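Local coordinates for ssDNA binding protein (Pyrococcus furiosus, PDB 4PSM) that binds single-stranded DNA, probably holding it in tunnels formed between the subunits of its assembly, at residues A[27-31]-A[70-75]; A[54-60]-A[84-89]; A[3-7]-A[64-68]; A[9-14]-A[99-103]. All blocks are in the same frame, centred on the assembly; numbering follows the deposited sequence.

Contact 1 (A[27-31]-A[70-75]); sequences TRGKV and IEDGKI
A type I' beta hairpin turn, Glu71 to Lys74, packs against the loop between helices 15-26 and 33-53. Asp72 and Gly73 have positive phi (58/44, 63/19). Glu71 N to Lys74 O (2.9 Å) and Lys74 N to Glu71 O (3.0 Å) close it. Thr27 to Lys30 form a turn with type II angles (Arg28 -41/123, Gly29 82/-27), closed by Lys30 N to Thr27 O at 2.7 Å. Val31 and Gly73 have the nearest CA atoms, 5.3 Å apart.

No hydrogen bond crosses; mainly aliphatic groups pack by van der Waals contact. Val31 (t) has CA-to-CB toward the hairpin; its CG2 lies 3.8 Å from Ile70 CG2 and 4.3 Å from Ile75 CG1. Thr27 CG2 lies 4.1 Å from Ile70 CD1 and 3.9 Å from Ile75 CD1. Both isoleucines are mt. Thr27 and Val31 also rest on Val36 of helix 33-53, and Ile75 on its Ala39. Lys30 CB is 3.7 Å from Ile70 CD1, and Val31 CG2 is 3.6 Å from Gly73 O.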
loop_
_atom_site.group_PDB
_atom_site.type_symbol
_atom_site.label_atom_id
_atom_site.label_comp_id
_atom_site.label_asym_id
_atom_site.label_seq_id
_atom_site.Cartn_x
_atom_site.Cartn_y
_atom_site.Cartn_z
ATOM N N THR A 27 24.898 -12.677 10.379
ATOM C CA THR A 27 24.770 -13.767 9.413
ATOM C C THR A 27 23.855 -13.372 8.257
ATOM O O THR A 27 23.605 -14.165 7.356
ATOM C CB THR A 27 24.214 -15.040 10.067
ATOM O OG1 THR A 27 22.920 -14.768 10.612
ATOM C CG2 THR A 27 25.129 -15.516 11.169
ATOM N N ARG A 28 23.361 -12.139 8.302
ATOM C CA ARG A 28 22.454 -11.606 7.293
ATOM C C ARG A 28 22.868 -12.014 5.879
ATOM O O ARG A 28 23.997 -11.764 5.452
ATOM C CB ARG A 28 22.394 -10.083 7.426
ATOM C CG ARG A 28 21.472 -9.357 6.465
ATOM C CD ARG A 28 20.033 -9.800 6.565
ATOM N NE ARG A 28 19.436 -9.682 7.857
ATOM C CZ ARG A 28 18.507 -10.436 8.435
ATOM N NH1 ARG A 28 18.132 -10.043 9.632
ATOM N NH2 ARG A 28 17.968 -11.530 7.903
ATOM N N GLY A 29 21.955 -12.664 5.164
ATOM C CA GLY A 29 22.211 -13.057 3.794
ATOM C C GLY A 29 22.998 -14.346 3.677
ATOM O O GLY A 29 22.892 -15.068 2.683
ATOM N N LYS A 30 23.794 -14.638 4.700
ATOM C CA LYS A 30 24.632 -15.831 4.696
ATOM C C LYS A 30 23.872 -17.071 5.174
ATOM O O LYS A 30 24.313 -18.197 4.961
ATOM C CB LYS A 30 25.873 -15.611 5.569
ATOM C CG LYS A 30 26.738 -14.430 5.158
ATOM C CD LYS A 30 27.938 -14.292 6.079
ATOM C CE LYS A 30 28.838 -13.142 5.656
ATOM N NZ LYS A 30 30.041 -13.033 6.532
ATOM N N VAL A 31 22.725 -16.870 5.810
ATOM C CA VAL A 31 22.019 -17.977 6.444
ATOM C C VAL A 31 20.506 -17.747 6.492
ATOM O O VAL A 31 20.041 -16.612 6.607
ATOM C CB VAL A 31 22.555 -18.203 7.890
ATOM C CG1 VAL A 31 21.510 -18.856 8.767
ATOM C CG2 VAL A 31 23.822 -19.043 7.873
ATOM N N ILE A 70 30.309 -20.512 9.547
ATOM C CA ILE A 70 29.194 -20.872 8.692
ATOM C C ILE A 70 29.692 -21.906 7.693
ATOM O O ILE A 70 30.581 -21.637 6.888
ATOM C CB ILE A 70 28.606 -19.640 7.985
ATOM C CG1 ILE A 70 28.201 -18.586 9.022
ATOM C CG2 ILE A 70 27.422 -20.036 7.112
ATOM C CD1 ILE A 70 27.545 -17.358 8.433
ATOM N N GLU A 71 29.143 -23.109 7.780
ATOM C CA GLU A 71 29.535 -24.178 6.881
ATOM C C GLU A 71 28.293 -24.800 6.264
ATOM O O GLU A 71 27.451 -25.348 6.975
ATOM C CB GLU A 71 30.348 -25.232 7.631
ATOM C CG GLU A 71 30.915 -26.328 6.741
ATOM C CD GLU A 71 31.771 -27.318 7.507
ATOM O OE1 GLU A 71 31.663 -27.361 8.751
ATOM O OE2 GLU A 71 32.554 -28.051 6.864
ATOM N N ASP A 72 28.178 -24.695 4.943
ATOM C CA ASP A 72 27.015 -25.207 4.234
ATOM C C ASP A 72 25.764 -24.540 4.780
ATOM O O ASP A 72 24.763 -25.200 5.053
ATOM C CB ASP A 72 26.920 -26.724 4.394
ATOM C CG ASP A 72 28.227 -27.426 4.078
ATOM O OD1 ASP A 72 28.835 -27.119 3.032
ATOM O OD2 ASP A 72 28.651 -28.277 4.885
ATOM N N GLY A 73 25.843 -23.225 4.967
ATOM C CA GLY A 73 24.716 -22.445 5.443
ATOM C C GLY A 73 24.263 -22.827 6.839
ATOM O O GLY A 73 23.139 -22.529 7.237
ATOM N N LYS A 74 25.140 -23.493 7.585
ATOM C CA LYS A 74 24.830 -23.894 8.957
ATOM C C LYS A 74 25.784 -23.238 9.940
ATOM O O LYS A 74 26.992 -23.225 9.731
ATOM C CB LYS A 74 24.906 -25.416 9.112
ATOM C CG LYS A 74 23.810 -26.175 8.395
ATOM C CD LYS A 74 22.599 -26.361 9.290
ATOM C CE LYS A 74 21.564 -27.258 8.632
ATOM N NZ LYS A 74 20.469 -27.625 9.571
ATOM N N ILE A 75 25.239 -22.684 11.015
ATOM C CA ILE A 75 26.073 -22.068 12.040
ATOM C C ILE A 75 26.654 -23.140 12.960
ATOM O O ILE A 75 25.919 -23.856 13.645
ATOM C CB ILE A 75 25.291 -21.021 12.866
ATOM C CG1 ILE A 75 24.793 -19.892 11.960
ATOM C CG2 ILE A 75 26.163 -20.451 13.979
ATOM C CD1 ILE A 75 23.883 -18.910 12.652
#

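Contact 2 (A[54-60]-A[84-89]); sequences MGVKKED and IETYKK
Segment 84-89 is the end of strand 74-87 and the start of the link to the long helix 93-141. Segment 54-60 is the loop between helix 33-53 and strand 61-71. Ile84 (mt) points toward this loop, and its CG2 lies 4.3 Å from SE of Met54, a selenomethionine. Glu85 points away, and its OE1 accepts a bond from Tyr87 OH at 2.8 Å. Thr86 turns to the loop again, with OG1 4.1 Å from Val56 CG2. Between Met54 and Val56 the chain leaves helix 33-53 by a Schellman motif: Gly55 has positive phi (66/29), and the chain then extends at Val56. At Tyr87 the carbonyl O meets Asp60 CA at 3.6 Å, while the ring leads away to meet Phe9 edge-to-face.

Lys88 has its CA 4.8 Å from that of Asp60, the nearest pair. Its CB points away overall, but chi1 to chi3 are all m, so the chain curls back and NZ forms a salt bridge with Asp60 OD2 at 2.9 Å. The same OD2 accepts Lys57 N at 2.7 Å. Lys89 N donates to Asp60 OD1 at 3.0 Å, so one carboxylate (chi1 m) ties its own loop to the two residues just after the strand. The extended Lys89 side chain then runs beside Glu59, with CD 3.9 Å from Glu59 CB.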
loop_
_atom_site.group_PDB
_atom_site.type_symbol
_atom_site.label_atom_id
_atom_site.label_comp_id
_atom_site.label_asym_id
_atom_site.label_seq_id
_atom_site.Cartn_x
_atom_site.Cartn_y
_atom_site.Cartn_z
HETATM N N MSE A 54 27.161 -20.334 37.431
HETATM C CA MSE A 54 27.968 -19.202 37.866
HETATM C C MSE A 54 27.277 -18.346 38.919
HETATM O O MSE A 54 27.833 -17.349 39.372
HETATM C CB MSE A 54 28.338 -18.330 36.672
HETATM C CG MSE A 54 29.485 -18.858 35.851
HETATM SE SE MSE A 54 29.544 -17.984 34.115
HETATM C CE MSE A 54 31.323 -18.547 33.538
ATOM N N GLY A 55 26.069 -18.733 39.309
ATOM C CA GLY A 55 25.316 -17.966 40.286
ATOM C C GLY A 55 24.918 -16.590 39.773
ATOM O O GLY A 55 24.767 -15.640 40.547
ATOM N N VAL A 56 24.743 -16.472 38.460
ATOM C CA VAL A 56 24.334 -15.201 37.871
ATOM C C VAL A 56 22.841 -14.962 38.050
ATOM O O VAL A 56 22.022 -15.824 37.744
ATOM C CB VAL A 56 24.695 -15.117 36.386
ATOM C CG1 VAL A 56 24.250 -13.788 35.822
ATOM C CG2 VAL A 56 26.189 -15.291 36.199
ATOM N N LYS A 57 22.500 -13.800 38.592
ATOM C CA LYS A 57 21.108 -13.385 38.727
ATOM C C LYS A 57 20.678 -12.645 37.461
ATOM O O LYS A 57 21.513 -12.272 36.637
ATOM C CB LYS A 57 20.958 -12.468 39.938
ATOM C CG LYS A 57 21.421 -13.085 41.248
ATOM C CD LYS A 57 20.274 -13.772 41.973
ATOM C CE LYS A 57 19.206 -12.767 42.380
ATOM N NZ LYS A 57 18.030 -13.419 43.020
ATOM N N LYS A 58 19.383 -12.412 37.295
ATOM C CA LYS A 58 18.938 -11.728 36.082
ATOM C C LYS A 58 19.180 -10.217 36.150
ATOM O O LYS A 58 19.107 -9.530 35.134
ATOM C CB LYS A 58 17.480 -12.062 35.734
ATOM C CG LYS A 58 16.482 -11.818 36.841
ATOM C CD LYS A 58 15.061 -11.830 36.291
ATOM C CE LYS A 58 14.014 -11.848 37.401
ATOM N NZ LYS A 58 14.178 -10.729 38.370
ATOM N N GLU A 59 19.480 -9.719 37.352
ATOM C CA GLU A 59 19.827 -8.309 37.570
ATOM C C GLU A 59 21.282 -8.040 37.205
ATOM O O GLU A 59 21.668 -6.909 36.929
ATOM C CB GLU A 59 19.603 -7.898 39.034
ATOM C CG GLU A 59 18.151 -7.908 39.488
ATOM C CD GLU A 59 17.566 -9.305 39.563
ATOM O OE1 GLU A 59 18.126 -10.152 40.295
ATOM O OE2 GLU A 59 16.549 -9.558 38.885
ATOM N N ASP A 60 22.091 -9.088 37.223
ATOM C CA ASP A 60 23.487 -8.959 36.852
ATOM C C ASP A 60 23.619 -8.608 35.380
ATOM O O ASP A 60 22.690 -8.786 34.593
ATOM C CB ASP A 60 24.256 -10.250 37.156
ATOM C CG ASP A 60 24.267 -10.589 38.641
ATOM O OD1 ASP A 60 24.317 -9.658 39.478
ATOM O OD2 ASP A 60 24.220 -11.791 38.971
ATOM N N ILE A 84 32.001 -15.724 28.897
ATOM C CA ILE A 84 30.922 -15.049 29.591
ATOM C C ILE A 84 31.496 -14.179 30.711
ATOM O O ILE A 84 31.786 -14.668 31.800
ATOM C CB ILE A 84 29.919 -16.045 30.198
ATOM C CG1 ILE A 84 29.409 -17.016 29.137
ATOM C CG2 ILE A 84 28.763 -15.302 30.850
ATOM C CD1 ILE A 84 28.432 -18.036 29.676
ATOM N N GLU A 85 31.678 -12.895 30.425
ATOM C CA GLU A 85 32.043 -11.930 31.447
ATOM C C GLU A 85 30.807 -11.569 32.248
ATOM O O GLU A 85 29.744 -11.311 31.688
ATOM C CB GLU A 85 32.642 -10.683 30.810
ATOM C CG GLU A 85 33.900 -10.956 29.998
ATOM C CD GLU A 85 34.385 -9.731 29.248
ATOM O OE1 GLU A 85 33.707 -8.685 29.320
ATOM O OE2 GLU A 85 35.440 -9.812 28.586
ATOM N N THR A 86 30.944 -11.559 33.566
ATOM C CA THR A 86 29.814 -11.269 34.438
ATOM C C THR A 86 30.066 -10.020 35.276
ATOM O O THR A 86 31.201 -9.705 35.609
ATOM C CB THR A 86 29.490 -12.462 35.352
ATOM O OG1 THR A 86 28.644 -12.028 36.423
ATOM C CG2 THR A 86 30.768 -13.048 35.932
ATOM N N TYR A 87 28.999 -9.307 35.606
ATOM C CA TYR A 87 29.113 -8.094 36.399
ATOM C C TYR A 87 27.975 -8.024 37.398
ATOM O O TYR A 87 26.839 -7.746 37.025
ATOM C CB TYR A 87 29.107 -6.868 35.492
ATOM C CG TYR A 87 30.189 -6.921 34.445
ATOM C CD1 TYR A 87 31.435 -6.363 34.680
ATOM C CD2 TYR A 87 29.970 -7.550 33.225
ATOM C CE1 TYR A 87 32.433 -6.418 33.725
ATOM C CE2 TYR A 87 30.965 -7.611 32.265
ATOM C CZ TYR A 87 32.194 -7.042 32.525
ATOM O OH TYR A 87 33.192 -7.094 31.583
ATOM N N LYS A 88 28.287 -8.287 38.665
ATOM C CA LYS A 88 27.270 -8.344 39.706
ATOM C C LYS A 88 26.660 -6.975 39.948
ATOM O O LYS A 88 27.374 -5.978 40.034
ATOM C CB LYS A 88 27.863 -8.895 40.997
ATOM C CG LYS A 88 28.638 -10.183 40.802
ATOM C CD LYS A 88 27.735 -11.314 40.338
ATOM C CE LYS A 88 26.624 -11.587 41.342
ATOM N NZ LYS A 88 25.875 -12.858 41.055
ATOM N N LYS A 89 25.334 -6.933 40.037
ATOM C CA LYS A 89 24.616 -5.689 40.272
ATOM C C LYS A 89 25.214 -4.905 41.444
ATOM O O LYS A 89 25.436 -3.698 41.348
ATOM C CB LYS A 89 23.135 -5.974 40.535
ATOM C CG LYS A 89 22.324 -4.729 40.880
ATOM C CD LYS A 89 20.955 -5.090 41.422
ATOM C CE LYS A 89 20.164 -3.849 41.795
ATOM N NZ LYS A 89 18.802 -4.183 42.304
#

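Contact 3 (A[3-7]-A[64-68]); sequences PKLMT and ISVDF
Strands 4-7 and 64-68 run antiparallel, at 165° between their directions and 4.5 Å between axes. They are neighbours in a three-stranded antiparallel sheet in which 61-71 is the central strand. Leu5 and Val66 form a hydrogen-bonded pair (CA to CA 5.2 Å): Leu5 N to Val66 O is 2.7 Å and Val66 N to Leu5 O is 2.9 Å. Lys4-Asp67 (CA to CA 4.3 Å) and Met6-Ser65 (CA to CA 4.5 Å) flank it as non-hydrogen-bonded pairs. Thr7 N bonds Ile64 O at 3.0 Å. At the other end Phe68 N to Pro3 O is weak, at 3.3 Å.

Lys4, Met6, Ser65 and Asp67 share one face, at least partly exposed. Lys4 NZ stays 4.2 Å from Asp67 OD1, beyond a salt bridge. Leu5 CB and Val66 CG1 meet at 3.8 Å on the other face, where helices 15-26 and 33-53 pack. Phe68 (chi1 p) has Pro3 CB over one ring face. Thr7 (chi1 p) uses its side chain as acceptor: OG1 takes Ile64 N at 2.8 Å.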
loop_
_atom_site.group_PDB
_atom_site.type_symbol
_atom_site.label_atom_id
_atom_site.label_comp_id
_atom_site.label_asym_id
_atom_site.label_seq_id
_atom_site.Cartn_x
_atom_site.Cartn_y
_atom_site.Cartn_z
ATOM N N PRO A 3 35.040 -14.808 12.446
ATOM C CA PRO A 3 33.654 -14.430 12.743
ATOM C C PRO A 3 33.378 -14.561 14.229
ATOM O O PRO A 3 33.480 -15.657 14.777
ATOM C CB PRO A 3 32.825 -15.475 11.982
ATOM C CG PRO A 3 33.806 -16.223 11.111
ATOM C CD PRO A 3 35.119 -16.129 11.807
ATOM N N LYS A 4 33.033 -13.458 14.878
ATOM C CA LYS A 4 32.789 -13.500 16.310
ATOM C C LYS A 4 31.464 -12.855 16.668
ATOM O O LYS A 4 31.108 -11.800 16.146
ATOM C CB LYS A 4 33.925 -12.819 17.068
ATOM C CG LYS A 4 34.066 -13.249 18.519
ATOM C CD LYS A 4 35.410 -12.792 19.060
ATOM C CE LYS A 4 36.526 -13.209 18.110
ATOM N NZ LYS A 4 37.744 -12.371 18.243
ATOM N N LEU A 5 30.729 -13.506 17.559
ATOM C CA LEU A 5 29.488 -12.950 18.070
ATOM C C LEU A 5 29.769 -12.267 19.401
ATOM O O LEU A 5 30.388 -12.844 20.289
ATOM C CB LEU A 5 28.443 -14.047 18.202
ATOM C CG LEU A 5 27.182 -14.046 19.074
ATOM C CD1 LEU A 5 27.089 -13.042 20.228
ATOM C CD2 LEU A 5 25.888 -14.229 18.313
HETATM N N MSE A 6 29.325 -11.023 19.524
HETATM C CA MSE A 6 29.523 -10.262 20.744
HETATM C C MSE A 6 28.261 -9.510 21.104
HETATM O O MSE A 6 27.693 -8.795 20.279
HETATM C CB MSE A 6 30.670 -9.280 20.578
HETATM C CG MSE A 6 31.973 -9.920 20.153
HETATM SE SE MSE A 6 33.368 -8.574 19.959
HETATM C CE MSE A 6 32.466 -7.372 18.726
ATOM N N THR A 7 27.824 -9.675 22.345
ATOM C CA THR A 7 26.615 -9.021 22.811
ATOM C C THR A 7 26.880 -7.595 23.287
ATOM O O THR A 7 25.997 -6.739 23.225
ATOM C CB THR A 7 25.959 -9.809 23.959
ATOM O OG1 THR A 7 26.885 -9.933 25.041
ATOM C CG2 THR A 7 25.529 -11.192 23.499
ATOM N N ILE A 64 28.798 -11.486 26.408
ATOM C CA ILE A 64 28.983 -12.791 25.793
ATOM C C ILE A 64 29.731 -12.680 24.471
ATOM O O ILE A 64 29.414 -11.846 23.623
ATOM C CB ILE A 64 27.636 -13.511 25.578
ATOM C CG1 ILE A 64 26.978 -13.791 26.931
ATOM C CG2 ILE A 64 27.838 -14.798 24.777
ATOM C CD1 ILE A 64 25.614 -14.419 26.837
ATOM N N SER A 65 30.735 -13.527 24.316
ATOM C CA SER A 65 31.510 -13.595 23.094
ATOM C C SER A 65 31.620 -15.054 22.678
ATOM O O SER A 65 31.705 -15.953 23.511
ATOM C CB SER A 65 32.903 -13.005 23.306
ATOM O OG SER A 65 32.831 -11.738 23.935
ATOM N N VAL A 66 31.611 -15.294 21.381
ATOM C CA VAL A 66 31.762 -16.648 20.889
ATOM C C VAL A 66 32.053 -16.623 19.402
ATOM O O VAL A 66 31.375 -15.939 18.633
ATOM C CB VAL A 66 30.514 -17.509 21.180
ATOM C CG1 VAL A 66 29.313 -16.984 20.414
ATOM C CG2 VAL A 66 30.784 -18.970 20.836
ATOM N N ASP A 67 33.091 -17.348 19.013
ATOM C CA ASP A 67 33.409 -17.517 17.609
ATOM C C ASP A 67 32.571 -18.653 17.058
ATOM O O ASP A 67 32.187 -19.578 17.787
ATOM C CB ASP A 67 34.898 -17.797 17.415
ATOM C CG ASP A 67 35.751 -16.561 17.616
ATOM O OD1 ASP A 67 36.053 -15.878 16.615
ATOM O OD2 ASP A 67 36.113 -16.270 18.774
ATOM N N PHE A 68 32.266 -18.563 15.771
ATOM C CA PHE A 68 31.476 -19.578 15.101
ATOM C C PHE A 68 31.838 -19.559 13.630
ATOM O O PHE A 68 32.452 -18.611 13.140
ATOM C CB PHE A 68 29.983 -19.298 15.278
ATOM C CG PHE A 68 29.506 -18.085 14.527
ATOM C CD1 PHE A 68 28.896 -18.214 13.288
ATOM C CD2 PHE A 68 29.680 -16.814 15.054
ATOM C CE1 PHE A 68 28.463 -17.099 12.590
ATOM C CE2 PHE A 68 29.249 -15.695 14.361
ATOM C CZ PHE A 68 28.637 -15.840 13.127
#

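Contact 4 (A[9-14]-A[99-103]); sequences FVRASG and MEEVE. With SO4 (sulfate ion), chain E.
Segment 9-14 is the end of strand 4-11, after a corner at Phe9, followed by a 3-10 turn (12-13) that leads into helix 15-26. Gly14 is the N-cap of that helix. Segment 99-103 is one turn of the long helix 93-141, in the predicted coiled coil. The closest CA pair is Arg11-Met99, 5.4 Å. Met99 is a selenomethionine with rotamer mmp. This bend sets its SE 3.7 Å from Phe9 O and 3.8 Å from Phe9 CB. Phe9 (chi1 m) leads its ring away from the helix turn.

Arg11 is extended (ttt, chi4 -88°) and lies across the helix, with CD 3.7 Å from Glu100 CA. Its NH1 bonds Ser13 OG at 2.7 Å. Glu103 (chi1 t, chi2 p) has its CB toward segment 9-14, and its OE2 lies 3.6 Å from Ser13 OG. Water 1 links Arg11 N (3.1 Å), Met99 O (3.0 Å) and Glu103 OE1 (3.3 Å). Met99 also packs on Met99 of the third subunit.

Sulfate accepts from Arg11 NH1 at O4 (3.2 Å) and from NH2 at O3 (2.9 Å). Without a direct hydrogen bond between the segments, the polar link runs through water. The sulfate, probably from the crystallisation liquor, marks an anion-binding position but establishes no DNA contact.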
loop_
_atom_site.group_PDB
_atom_site.type_symbol
_atom_site.label_atom_id
_atom_site.label_comp_id
_atom_site.label_asym_id
_atom_site.label_seq_id
_atom_site.Cartn_x
_atom_site.Cartn_y
_atom_site.Cartn_z
ATOM N N PHE A 9 27.554 -5.203 26.583
ATOM C CA PHE A 9 26.890 -5.298 27.882
ATOM C C PHE A 9 25.406 -5.588 27.719
ATOM O O PHE A 9 24.719 -4.961 26.916
ATOM C CB PHE A 9 27.080 -4.022 28.705
ATOM C CG PHE A 9 28.495 -3.771 29.114
ATOM C CD1 PHE A 9 29.080 -4.522 30.127
ATOM C CD2 PHE A 9 29.236 -2.780 28.502
ATOM C CE1 PHE A 9 30.391 -4.290 30.524
ATOM C CE2 PHE A 9 30.552 -2.543 28.893
ATOM C CZ PHE A 9 31.131 -3.302 29.906
ATOM N N VAL A 10 24.912 -6.539 28.493
ATOM C CA VAL A 10 23.497 -6.842 28.488
ATOM C C VAL A 10 23.062 -7.427 29.829
ATOM O O VAL A 10 23.740 -8.282 30.402
ATOM C CB VAL A 10 23.112 -7.826 27.343
ATOM C CG1 VAL A 10 23.660 -9.229 27.631
ATOM C CG2 VAL A 10 21.581 -7.857 27.151
ATOM N N ARG A 11 21.935 -6.938 30.333
ATOM C CA ARG A 11 21.329 -7.509 31.519
ATOM C C ARG A 11 21.101 -8.990 31.258
ATOM O O ARG A 11 20.639 -9.371 30.187
ATOM C CB ARG A 11 20.011 -6.807 31.814
ATOM C CG ARG A 11 19.470 -7.033 33.210
ATOM C CD ARG A 11 18.345 -6.064 33.480
ATOM N NE ARG A 11 17.900 -6.089 34.866
ATOM C CZ ARG A 11 16.967 -6.905 35.336
ATOM N NH1 ARG A 11 16.377 -7.776 34.527
ATOM N NH2 ARG A 11 16.625 -6.847 36.615
ATOM N N ALA A 12 21.452 -9.817 32.232
ATOM C CA ALA A 12 21.393 -11.260 32.077
ATOM C C ALA A 12 20.001 -11.713 31.652
ATOM O O ALA A 12 19.868 -12.578 30.786
ATOM C CB ALA A 12 21.819 -11.956 33.374
ATOM N N SER A 13 18.981 -11.117 32.266
ATOM C CA SER A 13 17.580 -11.423 31.978
ATOM C C SER A 13 17.286 -11.466 30.475
ATOM O O SER A 13 16.483 -12.268 30.020
ATOM C CB SER A 13 16.674 -10.381 32.643
ATOM O OG SER A 13 16.990 -9.075 32.185
ATOM N N GLY A 14 17.940 -10.599 29.713
ATOM C CA GLY A 14 17.727 -10.540 28.285
ATOM C C GLY A 14 18.930 -10.904 27.439
ATOM O O GLY A 14 19.124 -10.346 26.361
HETATM N N MSE A 99 21.545 -0.972 32.159
HETATM C CA MSE A 99 21.133 -2.124 31.378
HETATM C C MSE A 99 19.667 -2.443 31.582
HETATM O O MSE A 99 18.983 -2.886 30.652
HETATM C CB MSE A 99 21.974 -3.352 31.727
HETATM C CG MSE A 99 23.422 -3.217 31.343
HETATM SE SE MSE A 99 23.627 -2.602 29.518
HETATM C CE MSE A 99 23.675 -0.686 29.762
ATOM N N GLU A 100 19.190 -2.232 32.799
ATOM C CA GLU A 100 17.775 -2.395 33.085
ATOM C C GLU A 100 16.963 -1.330 32.335
ATOM O O GLU A 100 15.865 -1.598 31.850
ATOM C CB GLU A 100 17.523 -2.309 34.585
ATOM C CG GLU A 100 16.071 -2.462 34.996
ATOM C CD GLU A 100 15.884 -2.312 36.497
ATOM O OE1 GLU A 100 16.748 -2.802 37.258
ATOM O OE2 GLU A 100 14.883 -1.693 36.916
ATOM N N GLU A 101 17.518 -0.125 32.235
ATOM C CA GLU A 101 16.888 0.943 31.470
ATOM C C GLU A 101 16.832 0.567 29.990
ATOM O O GLU A 101 15.813 0.755 29.339
ATOM C CB GLU A 101 17.643 2.260 31.655
ATOM C CG GLU A 101 17.619 2.771 33.092
ATOM C CD GLU A 101 18.373 4.074 33.280
ATOM O OE1 GLU A 101 19.244 4.397 32.440
ATOM O OE2 GLU A 101 18.082 4.772 34.276
ATOM N N VAL A 102 17.929 0.036 29.463
ATOM C CA VAL A 102 17.962 -0.418 28.082
ATOM C C VAL A 102 16.895 -1.473 27.841
ATOM O O VAL A 102 16.107 -1.372 26.902
ATOM C CB VAL A 102 19.323 -1.015 27.711
ATOM C CG1 VAL A 102 19.163 -1.987 26.549
ATOM C CG2 VAL A 102 20.306 0.097 27.373
ATOM N N GLU A 103 16.879 -2.480 28.705
ATOM C CA GLU A 103 15.914 -3.562 28.611
ATOM C C GLU A 103 14.491 -3.012 28.551
ATOM O O GLU A 103 13.649 -3.506 27.804
ATOM C CB GLU A 103 16.066 -4.485 29.818
ATOM C CG GLU A 103 15.634 -5.920 29.589
ATOM C CD GLU A 103 16.670 -6.735 28.832
ATOM O OE1 GLU A 103 17.626 -6.142 28.278
ATOM O OE2 GLU A 103 16.528 -7.976 28.805
HETATM S S SO4 E . 13.257 -8.415 36.776
HETATM O O1 SO4 E . 12.134 -9.068 37.447
HETATM O O2 SO4 E . 12.793 -7.191 36.125
HETATM O O3 SO4 E . 14.297 -8.099 37.754
HETATM O O4 SO4 E . 13.814 -9.316 35.776
HETATM O O HOH W 1 20.489 -4.679 28.774
#

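All four contacts reach one antiparallel sheet, ordered 4-11, 61-71, 74-87. Contact 3 pairs the first two strands. Contact 1 lies at the hairpin end, its centre 14 Å from that of contact 3, and meets it where Phe68 touches Ile75 and Thr27. Contacts 2 and 4 lie at the other end, centres 11 Å apart, and touch through probable hydrogen bonds from Ala12 N to Asp60 O and Ser13 N to Lys58 O. Contacts 1 and 2 are 30 Å apart between centres. Along the chain, contact 4 joins the first strand to the last helix and spans contacts 1 and 2. It thus ties the compact sheet-and-helix domain to the long helix, which also meets another subunit there.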